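Local coordinates for mannosyl-glycoprotein endo-beta-N-acetylglucosamidase-like domain-containing protein (Pseudomonas protegens, PDB 4KT3) that acts as a type VI secretion effector, a glycoside hydrolase that cuts peptidoglycan, and is held here in complex with its immunity protein, at residues N83-H88 and Q119-S124; L93-E98 and K110-Q115; D134-A139 and G159-L164. All coordinates share one frame; numbering follows the deposited sequence.

Contact 1 (N83-H88 and Q119-S124); sequences NYFSMH and QSFASS
F85 and M87 carry the loop 83-88 onto the helical segment 119-124, where F121 and S120 receive them, and N83 shapes the loop behind them. A type I beta turn runs from N83 to S86, and the N83 carboxamide spans it to the backbone of M87. N83 OD1 accepts from M87 N at 3.0 Å, with the donor tilted modestly out of the carbonyl plane, and takes a weak bond from F85 N as well. N83 ND2 gives to M87 O, also at 3.0 Å, on a lone pair of that carbonyl and almost exactly in the amide plane of N83. Bonds at both ends of the group fix its rotation, and ND2 has a further acceptor in A109 O.

F85 follows. One face of its ring takes F121 CB, which stands 4.0 Å above the plane toward the rim. The two rings lie 19° from parallel, yet their centroids are 5.3 Å apart, so they are slid past each other and barely overlap; the CB methylene of F121 is what lies over the F85 face. F85 also packs on L62 and A66 of helix 59-70. S86 OG hydrogen-bonds to Y79 of the immunity lipoprotein.

M87, present as selenomethionine, has its SE at the edge of the F121 ring, near the ring plane and 4.2 Å from F121 CB. Bends at chi2 and chi3 (-79° and -71°) fold the chain, and M87 CE ends 3.6 Å from S120 OG and 3.9 Å from S124 OG. The contact with S120 OG is van der Waals; the hydrogen bond of that hydroxyl goes to P92 O.

H88 hydrogen-bonds to N70 of the immunity lipoprotein. The arrangement is a type I beta turn whose first residue, N83, holds the turn and the residue after it through side-chain-to-backbone hydrogen bonds, seated on a helix of a lysozyme-like glucosaminidase domain, on the side bound by the immunity protein.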
# COMPACT_ATOMS: atom_id res chain seq x y z
N ASN A 83 -3.74 -7.53 11.48
CA ASN A 83 -4.74 -7.82 10.45
C ASN A 83 -4.14 -7.48 9.10
O ASN A 83 -4.31 -6.36 8.60
CB ASN A 83 -6.02 -7.05 10.73
CG ASN A 83 -7.14 -7.35 9.75
OD1 ASN A 83 -6.96 -8.03 8.74
ND2 ASN A 83 -8.32 -6.80 10.04
N TYR A 84 -3.43 -8.46 8.53
CA TYR A 84 -2.66 -8.23 7.30
C TYR A 84 -3.51 -8.36 6.03
O TYR A 84 -2.99 -8.19 4.93
CB TYR A 84 -1.42 -9.12 7.25
CG TYR A 84 -0.34 -8.71 8.20
CD1 TYR A 84 -0.41 -9.04 9.55
CD2 TYR A 84 0.77 -8.00 7.76
CE1 TYR A 84 0.59 -8.65 10.43
CE2 TYR A 84 1.76 -7.61 8.63
CZ TYR A 84 1.66 -7.94 9.96
OH TYR A 84 2.66 -7.54 10.84
N PHE A 85 -4.80 -8.62 6.18
CA PHE A 85 -5.71 -8.71 5.04
C PHE A 85 -6.83 -7.68 5.14
O PHE A 85 -7.80 -7.72 4.37
CB PHE A 85 -6.23 -10.16 4.92
CG PHE A 85 -5.15 -11.11 4.52
CD1 PHE A 85 -4.28 -11.63 5.47
CD2 PHE A 85 -4.94 -11.44 3.19
CE1 PHE A 85 -3.24 -12.44 5.11
CE2 PHE A 85 -3.90 -12.28 2.82
CZ PHE A 85 -3.05 -12.78 3.79
N SER A 86 -6.65 -6.74 6.07
CA SER A 86 -7.62 -5.68 6.36
C SER A 86 -9.06 -6.19 6.35
O SER A 86 -9.96 -5.57 5.76
CB SER A 86 -7.45 -4.50 5.40
OG SER A 86 -6.15 -3.95 5.52
N MSE A 87 -9.27 -7.32 7.03
CA MSE A 87 -10.58 -7.94 7.14
C MSE A 87 -11.50 -7.08 7.97
O MSE A 87 -11.16 -6.69 9.08
CB MSE A 87 -10.46 -9.29 7.85
CG MSE A 87 -9.50 -10.25 7.19
SE MSE A 87 -10.27 -11.13 5.64
CE MSE A 87 -11.54 -12.29 6.53
N HIS A 88 -12.69 -6.84 7.43
CA HIS A 88 -13.77 -6.24 8.18
C HIS A 88 -14.21 -7.20 9.29
O HIS A 88 -14.21 -8.43 9.12
CB HIS A 88 -14.96 -5.94 7.26
CG HIS A 88 -14.71 -4.83 6.29
ND1 HIS A 88 -15.62 -4.49 5.30
CD2 HIS A 88 -13.66 -3.99 6.14
CE1 HIS A 88 -15.14 -3.47 4.60
NE2 HIS A 88 -13.95 -3.16 5.08
N GLN A 119 -5.33 -17.20 7.97
CA GLN A 119 -6.29 -18.28 8.16
C GLN A 119 -7.74 -17.76 8.14
O GLN A 119 -8.66 -18.45 7.70
CB GLN A 119 -5.98 -19.02 9.48
CG GLN A 119 -4.65 -19.77 9.43
CD GLN A 119 -4.24 -20.38 10.75
OE1 GLN A 119 -4.60 -19.90 11.82
NE2 GLN A 119 -3.47 -21.45 10.68
N SER A 120 -7.92 -16.53 8.63
CA SER A 120 -9.23 -15.90 8.62
C SER A 120 -9.66 -15.64 7.18
O SER A 120 -10.80 -15.96 6.78
CB SER A 120 -9.16 -14.59 9.39
OG SER A 120 -10.45 -14.01 9.49
N PHE A 121 -8.76 -15.05 6.40
CA PHE A 121 -8.99 -14.85 4.97
C PHE A 121 -9.37 -16.18 4.30
O PHE A 121 -10.35 -16.26 3.56
CB PHE A 121 -7.76 -14.26 4.28
CG PHE A 121 -7.86 -14.28 2.79
CD1 PHE A 121 -8.61 -13.33 2.12
CD2 PHE A 121 -7.28 -15.29 2.06
CE1 PHE A 121 -8.76 -13.38 0.75
CE2 PHE A 121 -7.43 -15.35 0.70
CZ PHE A 121 -8.16 -14.39 0.04
N ALA A 122 -8.61 -17.23 4.60
CA ALA A 122 -8.87 -18.54 4.02
C ALA A 122 -10.25 -19.07 4.41
O ALA A 122 -10.95 -19.66 3.58
CB ALA A 122 -7.78 -19.52 4.46
N SER A 123 -10.62 -18.88 5.67
CA SER A 123 -11.92 -19.33 6.18
C SER A 123 -13.07 -18.66 5.43
O SER A 123 -14.03 -19.32 4.98
CB SER A 123 -12.00 -19.05 7.69
OG SER A 123 -13.18 -19.57 8.27
N SER A 124 -12.99 -17.34 5.25
CA SER A 124 -14.09 -16.59 4.65
C SER A 124 -14.09 -16.62 3.13
O SER A 124 -15.17 -16.60 2.52
CB SER A 124 -14.02 -15.12 5.11
OG SER A 124 -14.30 -15.00 6.49

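Contact 2 (L93-E98 and K110-Q115); sequences LQIGAE and KFDSFQ
K110 meets G96 and E98 with its side chain and I95 with its carbonyl, which makes it the main contributor from 110-115. K110 N gives to G96 O at 2.9 Å, while K110 O accepts from I95 N at 2.8 Å. Q94 CA adds a CA-H...O contact to the same K110 oxygen. Beyond CG the lysine chain is extended; it passes over the G96 peptide and crosses the E98 side chain at about a right angle. K110 CE packs on E98 CB, and K110 NZ reaches E98 OE2 at 3.5 Å, a long salt bridge. The other carboxylate oxygen, E98 OE1, pairs with R76.

F111 brings the CD1-CE1 side of its ring to the backbone of the other segment, with CD1 3.7 Å from L93 O and CE1 3.8 Å from Q94 N. A water lies in the ring plane at its edge; it donates to L93 O at 2.8 Å and accepts from D112 N at 2.9 Å, bridging the two segments beyond the last direct backbone bond between them. The D112 carboxylate then packs against I95, D112 OD1 lying 3.5 Å from I95 CD1.

S113 is the N-cap of helix 114-129, its OG accepting from K116 N. This is the end of a small two-stranded antiparallel sheet running into a helix, within a lysozyme-like domain.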
# COMPACT_ATOMS: atom_id res chain seq x y z
N LEU A 93 -11.82 -16.24 13.66
CA LEU A 93 -10.56 -16.22 14.42
C LEU A 93 -10.21 -14.87 15.02
O LEU A 93 -9.17 -14.74 15.67
CB LEU A 93 -9.37 -16.77 13.59
CG LEU A 93 -9.49 -18.18 13.03
CD1 LEU A 93 -8.47 -18.41 11.91
CD2 LEU A 93 -9.33 -19.22 14.15
N GLN A 94 -11.05 -13.86 14.85
CA GLN A 94 -10.70 -12.56 15.43
C GLN A 94 -10.68 -12.62 16.97
O GLN A 94 -11.42 -13.41 17.59
CB GLN A 94 -11.64 -11.45 14.96
CG GLN A 94 -13.01 -11.43 15.63
CD GLN A 94 -13.85 -10.27 15.16
OE1 GLN A 94 -13.84 -9.92 13.97
NE2 GLN A 94 -14.58 -9.65 16.08
N ILE A 95 -9.85 -11.76 17.57
CA ILE A 95 -9.78 -11.66 19.03
C ILE A 95 -10.39 -10.34 19.50
O ILE A 95 -10.45 -10.07 20.70
CB ILE A 95 -8.33 -11.81 19.55
CG1 ILE A 95 -7.43 -10.69 19.01
CG2 ILE A 95 -7.77 -13.18 19.18
CD1 ILE A 95 -6.06 -10.64 19.66
N GLY A 96 -10.85 -9.53 18.55
CA GLY A 96 -11.47 -8.25 18.85
C GLY A 96 -11.75 -7.50 17.56
O GLY A 96 -11.53 -8.03 16.47
N ALA A 97 -12.21 -6.26 17.69
CA ALA A 97 -12.55 -5.41 16.55
C ALA A 97 -12.42 -3.95 16.93
O ALA A 97 -12.63 -3.58 18.09
CB ALA A 97 -13.97 -5.71 16.08
N GLU A 98 -12.12 -3.11 15.94
CA GLU A 98 -11.90 -1.69 16.16
C GLU A 98 -12.24 -0.90 14.89
O GLU A 98 -12.01 -1.37 13.78
CB GLU A 98 -10.43 -1.53 16.51
CG GLU A 98 -9.91 -0.15 16.66
CD GLU A 98 -8.42 -0.18 16.84
OE1 GLU A 98 -7.72 0.30 15.93
OE2 GLU A 98 -7.95 -0.72 17.87
N LYS A 110 -9.26 -7.70 14.76
CA LYS A 110 -7.94 -7.86 15.37
C LYS A 110 -7.65 -9.36 15.44
O LYS A 110 -8.56 -10.15 15.66
CB LYS A 110 -7.93 -7.31 16.80
CG LYS A 110 -8.41 -5.90 16.96
CD LYS A 110 -8.31 -5.46 18.42
CE LYS A 110 -8.67 -3.99 18.58
NZ LYS A 110 -8.38 -3.49 19.95
N PHE A 111 -6.38 -9.72 15.25
CA PHE A 111 -5.93 -11.11 15.32
C PHE A 111 -4.71 -11.29 16.22
O PHE A 111 -4.04 -10.32 16.59
CB PHE A 111 -5.59 -11.63 13.92
CG PHE A 111 -6.74 -11.60 12.97
CD1 PHE A 111 -7.69 -12.61 13.00
CD2 PHE A 111 -6.91 -10.56 12.08
CE1 PHE A 111 -8.76 -12.58 12.16
CE2 PHE A 111 -7.98 -10.53 11.22
CZ PHE A 111 -8.92 -11.54 11.27
N ASP A 112 -4.39 -12.55 16.52
CA ASP A 112 -3.20 -12.88 17.31
C ASP A 112 -1.90 -12.75 16.52
O ASP A 112 -0.82 -12.57 17.11
CB ASP A 112 -3.29 -14.31 17.84
CG ASP A 112 -4.12 -14.42 19.10
OD1 ASP A 112 -4.08 -13.52 19.96
OD2 ASP A 112 -4.81 -15.46 19.24
N SER A 113 -1.98 -12.83 15.20
CA SER A 113 -0.78 -12.91 14.36
C SER A 113 -1.13 -12.80 12.89
O SER A 113 -2.28 -12.97 12.50
CB SER A 113 -0.11 -14.26 14.58
OG SER A 113 -0.96 -15.31 14.14
N PHE A 114 -0.11 -12.54 12.07
CA PHE A 114 -0.22 -12.58 10.62
C PHE A 114 -0.89 -13.90 10.22
O PHE A 114 -1.85 -13.91 9.44
CB PHE A 114 1.17 -12.48 9.97
CG PHE A 114 1.16 -12.58 8.48
CD1 PHE A 114 0.95 -13.80 7.85
CD2 PHE A 114 1.39 -11.46 7.70
CE1 PHE A 114 0.93 -13.89 6.46
CE2 PHE A 114 1.36 -11.55 6.31
CZ PHE A 114 1.13 -12.76 5.69
N GLN A 115 -0.39 -15.00 10.77
CA GLN A 115 -0.85 -16.32 10.40
C GLN A 115 -2.36 -16.44 10.62
O GLN A 115 -3.09 -16.96 9.76
CB GLN A 115 -0.12 -17.39 11.21
O HOH W 1 -6.40 -14.55 16.09

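Contact 3 (D134-A139 and G159-L164); sequences DPMAFA and GFARYL
A139 and A161 are where the two backbones come nearest, 4.9 Å from A139 CA to A161 CA, with A139 CB lying 3.6 Å from A161 CA. Beside them A139 CB also meets L164 CD2 at 3.9 Å, and the F160 ring turns its edge to A139 O, which lies near the ring plane 3.8 Å from F160 CE1. On the other flank M136, a selenomethionine bent at chi2 and chi3, lays SE on the backbone of the second helix, 3.6 Å from R162 N. The same selenium sits 3.9 Å above one face of the R162 guanidinium, toward its rim.

Small side chains at the crossing let the axes of 135-139 and 160-164 approach to 8.3 Å at 128° between their directions, a close alanine-mediated packing between helices 135-144 and 160-174 of the mainly helical, lysozyme-like domain.

One layer out, F138 touches L164 CD2 and continues to L57 and N61. R162 bends back over M136 while its NH2 forms a salt bridge with D166. D134 starts the first helix as N-cap, its OD2 accepting from A137 N at 3.1 Å. From the second helix, Y163 OH hydrogen-bonds to E94 and N96 of the immunity lipoprotein.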
# COMPACT_ATOMS: atom_id res chain seq x y z
N ASP A 134 -3.50 -18.16 -11.71
CA ASP A 134 -3.14 -17.00 -12.51
C ASP A 134 -3.47 -15.74 -11.72
O ASP A 134 -4.55 -15.62 -11.17
CB ASP A 134 -3.89 -17.00 -13.83
CG ASP A 134 -3.63 -15.76 -14.65
OD1 ASP A 134 -2.55 -15.68 -15.27
OD2 ASP A 134 -4.52 -14.88 -14.68
N PRO A 135 -2.52 -14.79 -11.63
CA PRO A 135 -2.75 -13.60 -10.81
C PRO A 135 -3.99 -12.78 -11.20
O PRO A 135 -4.68 -12.27 -10.31
CB PRO A 135 -1.46 -12.80 -11.01
CG PRO A 135 -0.42 -13.85 -11.20
CD PRO A 135 -1.10 -14.91 -12.04
N MSE A 136 -4.26 -12.64 -12.49
CA MSE A 136 -5.47 -11.94 -12.91
C MSE A 136 -6.74 -12.68 -12.51
O MSE A 136 -7.69 -12.07 -12.03
CB MSE A 136 -5.48 -11.71 -14.43
CG MSE A 136 -4.48 -10.68 -14.88
SE MSE A 136 -5.05 -8.90 -14.40
CE MSE A 136 -6.44 -8.66 -15.73
N ALA A 137 -6.75 -13.99 -12.72
CA ALA A 137 -7.88 -14.82 -12.32
C ALA A 137 -8.10 -14.73 -10.82
O ALA A 137 -9.23 -14.69 -10.34
CB ALA A 137 -7.65 -16.26 -12.73
N PHE A 138 -7.00 -14.73 -10.07
CA PHE A 138 -7.08 -14.60 -8.62
C PHE A 138 -7.77 -13.27 -8.23
O PHE A 138 -8.70 -13.26 -7.42
CB PHE A 138 -5.67 -14.69 -8.00
CG PHE A 138 -5.63 -14.50 -6.51
CD1 PHE A 138 -6.09 -15.48 -5.66
CD2 PHE A 138 -5.16 -13.31 -5.97
CE1 PHE A 138 -6.05 -15.30 -4.28
CE2 PHE A 138 -5.11 -13.13 -4.60
CZ PHE A 138 -5.57 -14.11 -3.76
N ALA A 139 -7.32 -12.17 -8.80
CA ALA A 139 -7.89 -10.87 -8.45
C ALA A 139 -9.37 -10.83 -8.84
O ALA A 139 -10.21 -10.31 -8.10
CB ALA A 139 -7.13 -9.76 -9.14
N GLY A 159 -6.84 -1.14 -13.85
CA GLY A 159 -7.97 -1.52 -13.03
C GLY A 159 -7.52 -2.35 -11.84
O GLY A 159 -6.32 -2.62 -11.66
N PHE A 160 -8.49 -2.77 -11.04
CA PHE A 160 -8.19 -3.47 -9.79
C PHE A 160 -7.35 -4.72 -10.03
O PHE A 160 -6.34 -4.94 -9.35
CB PHE A 160 -9.49 -3.85 -9.07
CG PHE A 160 -9.27 -4.72 -7.87
CD1 PHE A 160 -9.38 -6.10 -7.96
CD2 PHE A 160 -8.92 -4.15 -6.65
CE1 PHE A 160 -9.16 -6.90 -6.85
CE2 PHE A 160 -8.70 -4.94 -5.55
CZ PHE A 160 -8.82 -6.32 -5.64
N ALA A 161 -7.75 -5.54 -11.00
CA ALA A 161 -7.11 -6.84 -11.19
C ALA A 161 -5.65 -6.71 -11.63
O ALA A 161 -4.78 -7.39 -11.11
CB ALA A 161 -7.89 -7.69 -12.18
N ARG A 162 -5.41 -5.83 -12.60
CA ARG A 162 -4.07 -5.66 -13.14
C ARG A 162 -3.15 -5.09 -12.07
O ARG A 162 -1.98 -5.46 -11.98
CB ARG A 162 -4.11 -4.75 -14.36
CG ARG A 162 -2.77 -4.60 -15.06
CD ARG A 162 -2.35 -5.89 -15.74
NE ARG A 162 -1.44 -6.67 -14.91
CZ ARG A 162 -1.05 -7.91 -15.20
NH1 ARG A 162 -1.50 -8.53 -16.29
NH2 ARG A 162 -0.22 -8.55 -14.39
N TYR A 163 -3.68 -4.17 -11.26
CA TYR A 163 -2.91 -3.55 -10.19
C TYR A 163 -2.48 -4.61 -9.16
O TYR A 163 -1.31 -4.68 -8.78
CB TYR A 163 -3.71 -2.41 -9.53
CG TYR A 163 -2.98 -1.71 -8.40
CD1 TYR A 163 -3.13 -2.12 -7.09
CD2 TYR A 163 -2.15 -0.63 -8.66
CE1 TYR A 163 -2.44 -1.49 -6.05
CE2 TYR A 163 -1.47 0.02 -7.63
CZ TYR A 163 -1.63 -0.41 -6.33
OH TYR A 163 -0.97 0.21 -5.31
N LEU A 164 -3.42 -5.46 -8.73
CA LEU A 164 -3.09 -6.49 -7.75
C LEU A 164 -2.16 -7.53 -8.38
O LEU A 164 -1.23 -8.01 -7.74
CB LEU A 164 -4.35 -7.16 -7.22
CG LEU A 164 -4.14 -8.32 -6.24
CD1 LEU A 164 -3.31 -7.91 -5.05
CD2 LEU A 164 -5.49 -8.83 -5.75

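Overall arrangement
Contacts 1 and 2 form one continuous block: their centres are 9 Å apart, both use helix 114-129, and F111 of contact 2 reaches into contact 1, its CZ 3.4 Å from S120 OG and its CE2 3.6 Å from N83 CG. Y84 and F114 extend the join through meeting rings. Contact 3 stands apart, its centre about 18 Å from that of contact 1 and about 26 Å from that of contact 2, on the opposite side of the chain's centre from the latter. Its nearest atoms come within about 5 Å of contact 1 without touching. Contacts 1 and 3 nevertheless share a partner, since both include residues bound by the immunity lipoprotein, whereas contact 2 meets no other chain of the assembly.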